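Local coordinates for protein arylsulfatase (Pseudoalteromonas sp. MB47, PDB 7AJ0) that probably hydrolyses sulfate esters of the algal polysaccharide fucoidan as an exo-acting, calcium-binding sulfatase that assembles into a hexamer, at residues L58-G63 with S104-L109; F189-Q194 with D274-P279; L216-G219 with R225-A228. All blocks are in the same frame, centred on the assembly; numbering follows the deposited sequence.

Interaction 1 (L58-G63 with S104-L109); sequences LVDDLG and SSRAAL. With CA (calcium ion), chain G.
L58 and R106 mark the closest backbone approach, with their CA atoms 9.3 Å apart: strand 53-59 ends beside helix 102-111, and the gap is spanned by side chains and one water. From the strand end, L58 CD2 lies 3.5 Å from R106 NH1, oblique to the guanidinium, and meets L109 CD2 tip to tip at 3.6 Å. L58 adds a polar link through its main chain, since a water donates to L58 O at 2.6 Å and accepts from R106 NH2 at 2.7 Å, sitting in the guanidinium plane at its edge. The next turn carries the calcium site of the sulfatase fold. D60 OD1 binds the calcium at 2.2 Å, D61 OD1 is a second ligand, and C102, D325 and N326 complete the protein ligands. C102 and R106 belong to a Cys-x-x-x-Arg segment consistent with the sulfatase signature, whose cysteine matures to formylglycine in active relatives. With CG anti to its backbone N (chi1 -163°), D60 brings its carboxylate up beside both the metal and the arginine. D60 OD1 approaches the guanidinium edge, 3.3 Å from R106 NH2, with the two planes 72° apart. D60 OD2 stands well out of the guanidinium plane and makes a long, purely electrostatic salt bridge to R106 NH2, while K157 gives this carboxylate a further salt bridge. S267 supplies the main polar partner of R106.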
ATOM      1  N   LEU A  58      25.937  -4.959 -29.118  1.00 22.18           N
ATOM      2  CA  LEU A  58      25.300  -4.206 -28.043  1.00 22.02           C
ATOM      3  C   LEU A  58      23.822  -4.058 -28.380  1.00 22.03           C
ATOM      4  O   LEU A  58      23.450  -3.265 -29.249  1.00 22.27           O
ATOM      5  CB  LEU A  58      25.976  -2.851 -27.872  1.00 22.18           C
ATOM      6  CG  LEU A  58      25.622  -2.036 -26.632  1.00 22.07           C
ATOM      7  CD1 LEU A  58      26.023  -2.756 -25.356  1.00 26.64           C
ATOM      8  CD2 LEU A  58      26.300  -0.676 -26.722  1.00 28.00           C
ATOM      9  N   VAL A  59      22.985  -4.825 -27.697  1.00 21.83           N
ATOM     10  CA  VAL A  59      21.540  -4.731 -27.856  1.00 21.86           C
ATOM     11  C   VAL A  59      21.011  -3.684 -26.885  1.00 21.82           C
ATOM     12  O   VAL A  59      21.518  -3.537 -25.767  1.00 21.66           O
ATOM     13  CB  VAL A  59      20.868  -6.097 -27.628  1.00 21.75           C
ATOM     14  CG1 VAL A  59      19.394  -6.027 -27.990  1.00 22.34           C
ATOM     15  CG2 VAL A  59      21.570  -7.169 -28.441  1.00 29.78           C
ATOM     16  N   ASP A  60      19.986  -2.955 -27.311  1.00 22.00           N
ATOM     17  CA  ASP A  60      19.445  -1.845 -26.538  1.00 22.06           C
ATOM     18  C   ASP A  60      18.288  -2.326 -25.672  1.00 23.01           C
ATOM     19  O   ASP A  60      17.355  -2.963 -26.171  1.00 22.01           O
ATOM     20  CB  ASP A  60      18.987  -0.728 -27.478  1.00 22.41           C
ATOM     21  CG  ASP A  60      18.797   0.599 -26.771  1.00 22.56           C
ATOM     22  OD1 ASP A  60      19.018   0.666 -25.547  1.00 25.19           O
ATOM     23  OD2 ASP A  60      18.427   1.583 -27.445  1.00 30.07           O
ATOM     24  N   ASP A  61      18.364  -2.031 -24.372  1.00 21.82           N
ATOM     25  CA  ASP A  61      17.270  -2.292 -23.435  1.00 21.78           C
ATOM     26  C   ASP A  61      16.889  -3.769 -23.405  1.00 21.64           C
ATOM     27  O   ASP A  61      15.712  -4.123 -23.307  1.00 21.74           O
ATOM     28  CB  ASP A  61      16.048  -1.431 -23.768  1.00 22.07           C
ATOM     29  CG  ASP A  61      16.290   0.048 -23.527  1.00 22.26           C
ATOM     30  OD1 ASP A  61      17.406   0.404 -23.102  1.00 22.17           O
ATOM     31  OD2 ASP A  61      15.364   0.854 -23.756  1.00 22.56           O
ATOM     32  N   LEU A  62      17.891  -4.638 -23.476  1.00 21.47           N
ATOM     33  CA  LEU A  62      17.674  -6.077 -23.436  1.00 21.40           C
ATOM     34  C   LEU A  62      17.783  -6.573 -22.000  1.00 21.30           C
ATOM     35  O   LEU A  62      18.772  -6.299 -21.315  1.00 21.13           O
ATOM     36  CB  LEU A  62      18.691  -6.799 -24.319  1.00 21.38           C
ATOM     37  CG  LEU A  62      18.492  -8.307 -24.483  1.00 21.39           C
ATOM     38  CD1 LEU A  62      17.327  -8.581 -25.424  1.00 21.60           C
ATOM     39  CD2 LEU A  62      19.764  -8.978 -24.981  1.00 29.39           C
ATOM     40  N   GLY A  63      16.768  -7.310 -21.551  1.00 26.86           N
ATOM     41  CA  GLY A  63      16.763  -7.805 -20.195  1.00 21.22           C
ATOM     42  C   GLY A  63      17.657  -9.015 -19.996  1.00 22.88           C
ATOM     43  O   GLY A  63      17.985  -9.748 -20.931  1.00 21.17           O
ATOM     44  N   SER A 104      24.361   6.670 -20.071  1.00 23.41           N
ATOM     45  CA  SER A 104      25.345   6.384 -19.034  1.00 23.30           C
ATOM     46  C   SER A 104      26.098   5.091 -19.323  1.00 22.96           C
ATOM     47  O   SER A 104      27.320   5.027 -19.145  1.00 23.02           O
ATOM     48  CB  SER A 104      24.655   6.317 -17.672  1.00 23.21           C
ATOM     49  OG  SER A 104      24.242   7.607 -17.254  1.00 23.63           O
ATOM     50  N   SER A 105      25.389   4.057 -19.777  1.00 22.63           N
ATOM     51  CA  SER A 105      26.040   2.787 -20.074  1.00 22.35           C
ATOM     52  C   SER A 105      26.927   2.884 -21.309  1.00 22.53           C
ATOM     53  O   SER A 105      27.992   2.262 -21.366  1.00 22.48           O
ATOM     54  CB  SER A 105      24.989   1.696 -20.269  1.00 22.05           C
ATOM     55  OG  SER A 105      24.398   1.332 -19.038  1.00 29.36           O
ATOM     56  N   ARG A 106      26.498   3.645 -22.315  1.00 22.78           N
ATOM     57  CA  ARG A 106      27.274   3.738 -23.546  1.00 23.00           C
ATOM     58  C   ARG A 106      28.511   4.603 -23.362  1.00 23.35           C
ATOM     59  O   ARG A 106      29.545   4.342 -23.989  1.00 23.48           O
ATOM     60  CB  ARG A 106      26.380   4.262 -24.666  1.00 23.20           C
ATOM     61  CG  ARG A 106      25.391   3.209 -25.133  1.00 22.91           C
ATOM     62  CD  ARG A 106      24.093   3.788 -25.657  1.00 23.08           C
ATOM     63  NE  ARG A 106      23.089   2.731 -25.770  1.00 25.00           N
ATOM     64  CZ  ARG A 106      23.079   1.813 -26.730  1.00 22.71           C
ATOM     65  NH1 ARG A 106      24.015   1.820 -27.669  1.00 24.32           N
ATOM     66  NH2 ARG A 106      22.133   0.884 -26.751  1.00 25.40           N
ATOM     67  N   ALA A 107      28.434   5.620 -22.504  1.00 23.56           N
ATOM     68  CA  ALA A 107      29.632   6.356 -22.123  1.00 23.92           C
ATOM     69  C   ALA A 107      30.625   5.444 -21.411  1.00 23.70           C
ATOM     70  O   ALA A 107      31.827   5.464 -21.702  1.00 26.90           O
ATOM     71  CB  ALA A 107      29.256   7.542 -21.232  1.00 24.20           C
ATOM     72  N   ALA A 108      30.139   4.632 -20.473  1.00 23.31           N
ATOM     73  CA  ALA A 108      31.034   3.746 -19.737  1.00 23.15           C
ATOM     74  C   ALA A 108      31.727   2.767 -20.675  1.00 23.07           C
ATOM     75  O   ALA A 108      32.918   2.476 -20.516  1.00 23.20           O
ATOM     76  CB  ALA A 108      30.254   2.995 -18.659  1.00 22.78           C
ATOM     77  N   LEU A 109      30.997   2.256 -21.665  1.00 22.89           N
ATOM     78  CA  LEU A 109      31.575   1.293 -22.592  1.00 22.85           C
ATOM     79  C   LEU A 109      32.640   1.924 -23.477  1.00 23.28           C
ATOM     80  O   LEU A 109      33.530   1.216 -23.964  1.00 23.36           O
ATOM     81  CB  LEU A 109      30.470   0.682 -23.452  1.00 22.63           C
ATOM     82  CG  LEU A 109      30.900  -0.250 -24.582  1.00 22.65           C
ATOM     83  CD1 LEU A 109      31.493  -1.532 -24.026  1.00 22.46           C
ATOM     84  CD2 LEU A 109      29.710  -0.541 -25.486  1.00 22.54           C
TER
HETATM   85 CA    CA G 600      19.385   1.419 -23.538  1.00 22.07          CA
HETATM   86  O   HOH W   1      22.515  -0.835 -28.848  1.00 22.07           O

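Interaction 2 (F189-Q194 with D274-P279); sequences FLVERQ and DNYPAP
Two surface loops of the alkaline-phosphatase-like sulfatase domain meet where Q194 and V191 face D274 and Y276: one loop joins helix 183-187 to helix 196-199, the other leads from strand 262-267 toward helix 290-311. The site also lies at a subunit interface of the hexamer. R193 reaches into a second subunit, where it forms a cation-pi contact with Y276 of that copy and a hydrogen bond to its N275 O, and the same pairs recur with the roles exchanged. Loop 189-194 thus meets loop 274-279 twice, once within its own chain and once, through R193, in the second subunit.

Within the chain, the direct polar link runs from Q194 NE2 to D274 OD1, a hydrogen bond of 3.0 Å with an N-H...O angle of 152°. Q194 is fully stretched, its CG anti to the backbone N (chi1 -179°), which carries the amide across to the aspartate coming from the opposite direction. The amide N-H does not arrive in the plane of the carboxylate but from above it, and the two flat groups are turned 54° against each other. D274 OD2 is taken up elsewhere, by hydrogen bonds with Y195 OH and T187 OG1, so this buried carboxylate links T187, Q194 and Y195. The peptide bond preceding D274 is cis.

Beside this polar pair, V191 lies against the phenol end of Y276. Its CG2 packs 4.0 Å from Y276 CE2, oblique to the ring, and both of its methyls border the hydroxyl. A water joins the two halves of the contact, donating to Q194 OE1 at 2.7 Å and hydrogen-bonding with Y276 OH at 2.9 Å.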
ATOM      1  N   PHE A 189       7.737  11.099 -34.097  1.00 29.31           N
ATOM      2  CA  PHE A 189       7.286  11.896 -35.229  1.00 30.10           C
ATOM      3  C   PHE A 189       6.705  11.043 -36.351  1.00 30.22           C
ATOM      4  O   PHE A 189       6.447  11.566 -37.440  1.00 30.87           O
ATOM      5  CB  PHE A 189       8.442  12.746 -35.769  1.00 30.37           C
ATOM      6  CG  PHE A 189       8.942  13.777 -34.799  1.00 30.47           C
ATOM      7  CD1 PHE A 189       8.204  14.920 -34.541  1.00 31.16           C
ATOM      8  CD2 PHE A 189      10.152  13.606 -34.147  1.00 29.93           C
ATOM      9  CE1 PHE A 189       8.662  15.871 -33.648  1.00 31.31           C
ATOM     10  CE2 PHE A 189      10.613  14.552 -33.252  1.00 30.07           C
ATOM     11  CZ  PHE A 189       9.869  15.685 -33.003  1.00 30.76           C
ATOM     12  N   LEU A 190       6.485   9.753 -36.110  1.00 29.65           N
ATOM     13  CA  LEU A 190       5.974   8.837 -37.121  1.00 29.75           C
ATOM     14  C   LEU A 190       4.654   8.186 -36.741  1.00 29.78           C
ATOM     15  O   LEU A 190       3.795   7.995 -37.605  1.00 30.26           O
ATOM     16  CB  LEU A 190       7.008   7.735 -37.398  1.00 29.13           C
ATOM     17  CG  LEU A 190       8.385   8.194 -37.879  1.00 29.19           C
ATOM     18  CD1 LEU A 190       9.325   6.997 -38.013  1.00 28.48           C
ATOM     19  CD2 LEU A 190       8.270   8.947 -39.195  1.00 29.87           C
ATOM     20  N   VAL A 191       4.468   7.832 -35.471  1.00 29.33           N
ATOM     21  CA  VAL A 191       3.258   7.134 -35.029  1.00 29.35           C
ATOM     22  C   VAL A 191       2.273   8.217 -34.600  1.00 29.97           C
ATOM     23  O   VAL A 191       2.256   8.660 -33.451  1.00 29.84           O
ATOM     24  CB  VAL A 191       3.553   6.130 -33.918  1.00 28.61           C
ATOM     25  CG1 VAL A 191       2.382   5.175 -33.744  1.00 28.68           C
ATOM     26  CG2 VAL A 191       4.834   5.369 -34.223  1.00 28.03           C
ATOM     27  N   GLU A 192       1.425   8.634 -35.543  1.00 30.71           N
ATOM     28  CA  GLU A 192       0.557   9.786 -35.319  1.00 31.44           C
ATOM     29  C   GLU A 192      -0.337   9.592 -34.099  1.00 31.38           C
ATOM     30  O   GLU A 192      -0.399  10.456 -33.218  1.00 39.47           O
ATOM     31  CB  GLU A 192      -0.290  10.041 -36.567  1.00 32.25           C
ATOM     32  CG  GLU A 192      -1.129  11.302 -36.508  1.00 33.12           C
ATOM     33  CD  GLU A 192      -2.175  11.348 -37.604  1.00 40.59           C
ATOM     34  OE1 GLU A 192      -1.882  11.887 -38.694  1.00 40.60           O
ATOM     35  OE2 GLU A 192      -3.290  10.827 -37.375  1.00 34.14           O
ATOM     36  N   ARG A 193      -1.048   8.464 -34.036  1.00 31.22           N
ATOM     37  CA  ARG A 193      -2.046   8.289 -32.983  1.00 31.32           C
ATOM     38  C   ARG A 193      -1.398   8.177 -31.609  1.00 30.67           C
ATOM     39  O   ARG A 193      -1.900   8.744 -30.631  1.00 30.89           O
ATOM     40  CB  ARG A 193      -2.899   7.054 -33.268  1.00 31.34           C
ATOM     41  CG  ARG A 193      -3.996   6.820 -32.244  1.00 31.53           C
ATOM     42  CD  ARG A 193      -4.803   5.574 -32.558  1.00 31.60           C
ATOM     43  NE  ARG A 193      -5.900   5.388 -31.612  1.00 31.88           N
ATOM     44  CZ  ARG A 193      -7.116   5.908 -31.757  1.00 32.72           C
ATOM     45  NH1 ARG A 193      -7.406   6.656 -32.814  1.00 33.36           N
ATOM     46  NH2 ARG A 193      -8.046   5.676 -30.841  1.00 32.96           N
ATOM     47  N   GLN A 194      -0.290   7.438 -31.511  1.00 29.92           N
ATOM     48  CA  GLN A 194       0.371   7.251 -30.225  1.00 29.31           C
ATOM     49  C   GLN A 194       0.824   8.577 -29.628  1.00 29.48           C
ATOM     50  O   GLN A 194       0.785   8.749 -28.404  1.00 29.34           O
ATOM     51  CB  GLN A 194       1.556   6.301 -30.399  1.00 28.56           C
ATOM     52  CG  GLN A 194       2.342   5.990 -29.137  1.00 30.21           C
ATOM     53  CD  GLN A 194       3.445   4.977 -29.388  1.00 27.26           C
ATOM     54  OE1 GLN A 194       3.584   4.462 -30.498  1.00 27.29           O
ATOM     55  NE2 GLN A 194       4.237   4.689 -28.362  1.00 26.72           N
ATOM     56  N   ASP A 274      10.036   2.976 -30.197  1.00 24.99           N
ATOM     57  CA  ASP A 274       8.980   2.027 -30.533  1.00 28.21           C
ATOM     58  C   ASP A 274       9.519   1.022 -31.546  1.00 24.95           C
ATOM     59  O   ASP A 274      10.065   1.410 -32.579  1.00 25.15           O
ATOM     60  CB  ASP A 274       7.768   2.771 -31.096  1.00 25.69           C
ATOM     61  CG  ASP A 274       7.271   3.855 -30.158  1.00 35.65           C
ATOM     62  OD1 ASP A 274       6.921   3.524 -29.004  1.00 25.69           O
ATOM     63  OD2 ASP A 274       7.252   5.037 -30.564  1.00 27.72           O
ATOM     64  N   ASN A 275       9.368  -0.266 -31.247  1.00 24.66           N
ATOM     65  CA  ASN A 275       9.961  -1.308 -32.072  1.00 24.53           C
ATOM     66  C   ASN A 275       9.176  -1.495 -33.363  1.00 25.00           C
ATOM     67  O   ASN A 275       7.957  -1.686 -33.339  1.00 25.27           O
ATOM     68  CB  ASN A 275      10.023  -2.629 -31.307  1.00 24.16           C
ATOM     69  CG  ASN A 275      11.217  -2.708 -30.390  1.00 23.70           C
ATOM     70  OD1 ASN A 275      12.348  -2.886 -30.844  1.00 29.34           O
ATOM     71  ND2 ASN A 275      10.978  -2.575 -29.092  1.00 23.51           N
ATOM     72  N   TYR A 276       9.885  -1.447 -34.490  1.00 25.14           N
ATOM     73  CA  TYR A 276       9.307  -1.685 -35.812  1.00 25.60           C
ATOM     74  C   TYR A 276      10.238  -2.612 -36.578  1.00 25.49           C
ATOM     75  O   TYR A 276      11.150  -2.157 -37.282  1.00 25.58           O
ATOM     76  CB  TYR A 276       9.074  -0.373 -36.554  1.00 26.10           C
ATOM     77  CG  TYR A 276       7.812   0.322 -36.112  1.00 26.42           C
ATOM     78  CD1 TYR A 276       6.596   0.029 -36.709  1.00 26.87           C
ATOM     79  CD2 TYR A 276       7.832   1.254 -35.085  1.00 26.31           C
ATOM     80  CE1 TYR A 276       5.436   0.650 -36.304  1.00 27.22           C
ATOM     81  CE2 TYR A 276       6.675   1.881 -34.671  1.00 26.65           C
ATOM     82  CZ  TYR A 276       5.480   1.575 -35.284  1.00 27.11           C
ATOM     83  OH  TYR A 276       4.324   2.197 -34.877  1.00 27.50           O
ATOM     84  N   PRO A 277      10.044  -3.924 -36.456  1.00 25.34           N
ATOM     85  CA  PRO A 277      10.903  -4.866 -37.181  1.00 25.28           C
ATOM     86  C   PRO A 277      10.686  -4.782 -38.683  1.00 25.82           C
ATOM     87  O   PRO A 277       9.703  -4.221 -39.173  1.00 26.26           O
ATOM     88  CB  PRO A 277      10.475  -6.239 -36.641  1.00 25.12           C
ATOM     89  CG  PRO A 277       9.740  -5.954 -35.372  1.00 24.93           C
ATOM     90  CD  PRO A 277       9.093  -4.616 -35.566  1.00 25.23           C
ATOM     91  N   ALA A 278      11.629  -5.359 -39.421  1.00 25.84           N
ATOM     92  CA  ALA A 278      11.490  -5.421 -40.866  1.00 26.38           C
ATOM     93  C   ALA A 278      10.245  -6.230 -41.227  1.00 26.71           C
ATOM     94  O   ALA A 278       9.848  -7.135 -40.487  1.00 26.49           O
ATOM     95  CB  ALA A 278      12.728  -6.048 -41.498  1.00 26.34           C
ATOM     96  N   PRO A 279       9.599  -5.911 -42.355  1.00 27.31           N
ATOM     97  CA  PRO A 279       8.399  -6.673 -42.755  1.00 27.71           C
ATOM     98  C   PRO A 279       8.583  -8.180 -42.742  1.00 27.62           C
ATOM     99  O   PRO A 279       7.643  -8.910 -42.403  1.00 27.73           O
ATOM    100  CB  PRO A 279       8.124  -6.149 -44.174  1.00 28.39           C
ATOM    101  CG  PRO A 279       8.647  -4.748 -44.155  1.00 28.36           C
ATOM    102  CD  PRO A 279       9.859  -4.767 -43.251  1.00 27.70           C
TER
HETATM  103  O   HOH W   2       4.363   2.361 -31.970  1.00 22.07           O

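Interaction 3 (L216-G219 with R225-A228)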
ATOM      1  N   LEU A 216      19.689   8.334 -40.467  1.00 28.49           N
ATOM      2  CA  LEU A 216      20.978   7.783 -40.066  1.00 28.10           C
ATOM      3  C   LEU A 216      22.102   8.659 -40.608  1.00 28.64           C
ATOM      4  O   LEU A 216      22.076   9.064 -41.779  1.00 29.27           O
ATOM      5  CB  LEU A 216      21.128   6.349 -40.559  1.00 27.76           C
ATOM      6  CG  LEU A 216      20.025   5.402 -40.094  1.00 27.29           C
ATOM      7  CD1 LEU A 216      20.279   3.981 -40.560  1.00 27.02           C
ATOM      8  CD2 LEU A 216      19.892   5.443 -38.581  1.00 26.90           C
ATOM      9  N   ILE A 217      23.080   8.949 -39.761  1.00 28.46           N
ATOM     10  CA  ILE A 217      24.182   9.839 -40.098  1.00 29.00           C
ATOM     11  C   ILE A 217      25.429   9.008 -40.353  1.00 28.83           C
ATOM     12  O   ILE A 217      25.735   8.069 -39.605  1.00 28.20           O
ATOM     13  CB  ILE A 217      24.424  10.868 -38.978  1.00 29.05           C
ATOM     14  CG1 ILE A 217      23.173  11.724 -38.767  1.00 29.31           C
ATOM     15  CG2 ILE A 217      25.618  11.751 -39.308  1.00 29.65           C
ATOM     16  CD1 ILE A 217      22.700  12.446 -40.011  1.00 30.10           C
ATOM     17  N   LYS A 218      26.155   9.360 -41.409  1.00 29.45           N
ATOM     18  CA  LYS A 218      27.370   8.671 -41.827  1.00 29.45           C
ATOM     19  C   LYS A 218      28.541   9.629 -41.692  1.00 29.94           C
ATOM     20  O   LYS A 218      28.439  10.792 -42.093  1.00 30.60           O
ATOM     21  CB  LYS A 218      27.223   8.180 -43.268  1.00 33.23           C
ATOM     22  CG  LYS A 218      28.436   7.494 -43.866  1.00 30.98           C
ATOM     23  CD  LYS A 218      28.263   7.416 -45.376  1.00 30.62           C
ATOM     24  CE  LYS A 218      28.725   6.087 -45.947  1.00 45.98           C
ATOM     25  NZ  LYS A 218      28.297   5.949 -47.371  1.00 51.29           N
ATOM     26  N   GLY A 219      29.640   9.143 -41.125  1.00 29.66           N
ATOM     27  CA  GLY A 219      30.794   9.990 -40.901  1.00 30.12           C
ATOM     28  C   GLY A 219      32.106   9.240 -40.846  1.00 30.02           C
ATOM     29  O   GLY A 219      32.189   8.156 -40.263  1.00 29.37           O
ATOM     30  N   ARG A 225      29.707  15.148 -41.631  1.00 32.78           N
ATOM     31  CA  ARG A 225      28.514  14.349 -41.405  1.00 32.08           C
ATOM     32  C   ARG A 225      27.638  14.351 -42.650  1.00 32.49           C
ATOM     33  O   ARG A 225      27.467  15.386 -43.303  1.00 45.73           O
ATOM     34  CB  ARG A 225      27.715  14.891 -40.223  1.00 31.80           C
ATOM     35  CG  ARG A 225      28.468  14.921 -38.916  1.00 31.42           C
ATOM     36  CD  ARG A 225      27.605  15.531 -37.832  1.00 31.25           C
ATOM     37  NE  ARG A 225      28.317  15.661 -36.567  1.00 30.98           N
ATOM     38  CZ  ARG A 225      27.750  16.037 -35.426  1.00 30.75           C
ATOM     39  NH1 ARG A 225      26.456  16.323 -35.393  1.00 30.77           N
ATOM     40  NH2 ARG A 225      28.474  16.123 -34.320  1.00 30.55           N
ATOM     41  N   GLU A 226      27.083  13.188 -42.974  1.00 31.96           N
ATOM     42  CA  GLU A 226      26.139  13.046 -44.068  1.00 32.28           C
ATOM     43  C   GLU A 226      24.895  12.328 -43.565  1.00 31.60           C
ATOM     44  O   GLU A 226      24.971  11.470 -42.683  1.00 30.81           O
ATOM     45  CB  GLU A 226      26.723  12.246 -45.241  1.00 40.32           C
ATOM     46  CG  GLU A 226      28.009  12.792 -45.824  1.00 44.00           C
ATOM     47  CD  GLU A 226      28.569  11.889 -46.910  1.00 60.14           C
ATOM     48  OE1 GLU A 226      27.822  11.006 -47.389  1.00 61.05           O
ATOM     49  OE2 GLU A 226      29.752  12.055 -47.278  1.00 61.26           O
ATOM     50  N   VAL A 227      23.746  12.675 -44.140  1.00 31.96           N
ATOM     51  CA  VAL A 227      22.520  11.912 -43.936  1.00 31.45           C
ATOM     52  C   VAL A 227      22.535  10.797 -44.977  1.00 31.41           C
ATOM     53  O   VAL A 227      22.237  11.020 -46.152  1.00 36.97           O
ATOM     54  CB  VAL A 227      21.272  12.787 -44.051  1.00 39.89           C
ATOM     55  CG1 VAL A 227      20.020  11.922 -43.974  1.00 47.25           C
ATOM     56  CG2 VAL A 227      21.265  13.836 -42.952  1.00 31.97           C
ATOM     57  N   ALA A 228      22.893   9.590 -44.542  1.00 30.69           N
ATOM     58  CA  ALA A 228      23.055   8.468 -45.454  1.00 30.65           C
ATOM     59  C   ALA A 228      21.762   7.705 -45.697  1.00 30.44           C
ATOM     60  O   ALA A 228      21.589   7.126 -46.775  1.00 42.93           O
ATOM     61  CB  ALA A 228      24.114   7.502 -44.911  1.00 30.07           C
TER
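E226 O accepts the shortest bond here, from K218 N at 2.7 Å with a nearly straight N-H...O angle of 167°, and the CA-H of I217 approaches the same oxygen, its CA 3.2 Å away. The K218-E226 pairing is returned by E226 N, which donates to K218 O at 2.9 Å in the carbonyl plane. Two residues further along, A228 N donates to L216 O, also at 2.9 Å, with the non-hydrogen-bonded pair I217-V227 in between. This is the antiparallel register of a beta hairpin, strands 215-220 and 226-230, which extends the large mixed sheet beyond strand 175-177. The two short segments run at 123° to each other, well short of strictly antiparallel.

The side chains of I217 and V227 share one face. With CG1 anti to the carbonyl carbon (chi1 -60°), the longer branch of I217 is directed so that CD1 reaches V227 CG2, 3.6 Å away, while its other branch, CG2, meets the aliphatic base of R225 at CB. Cutting I217 back to an alanine would probably cost V227 CG2 its contact with CD1 and open a gap on this face of the hairpin.

K218 and E226 project side by side from the other face. Their charged ends stay apart, with K218 NZ 5.1 Å from E226 OE1, and K218 CB instead packs against A228 CB at 3.6 Å, next to Y177 of the adjoining strand. The guanidinium of R225 leads away from the hairpin to a salt bridge with E170 and to the main-chain oxygens of E162 and A163.

Overall arrangement
From the N terminus, interaction 1 comes first: helix 102-111 returns to the end of strand 53-59 after some 40 intervening residues, deep in the core near the centre of the chain. Only after it has closed does interaction 2 open, at 189-194. Before this second loop is shut at 274-279, the chain passes through interaction 3, a short hairpin turn lying wholly within it, so no two contacts cross. Interactions 1 and 3 both reach the large mixed sheet, one at a central strand and the other at the hairpin, whereas interaction 2 joins loops at the subunit interface. Their centres are each about 22 Å apart, and none touches another.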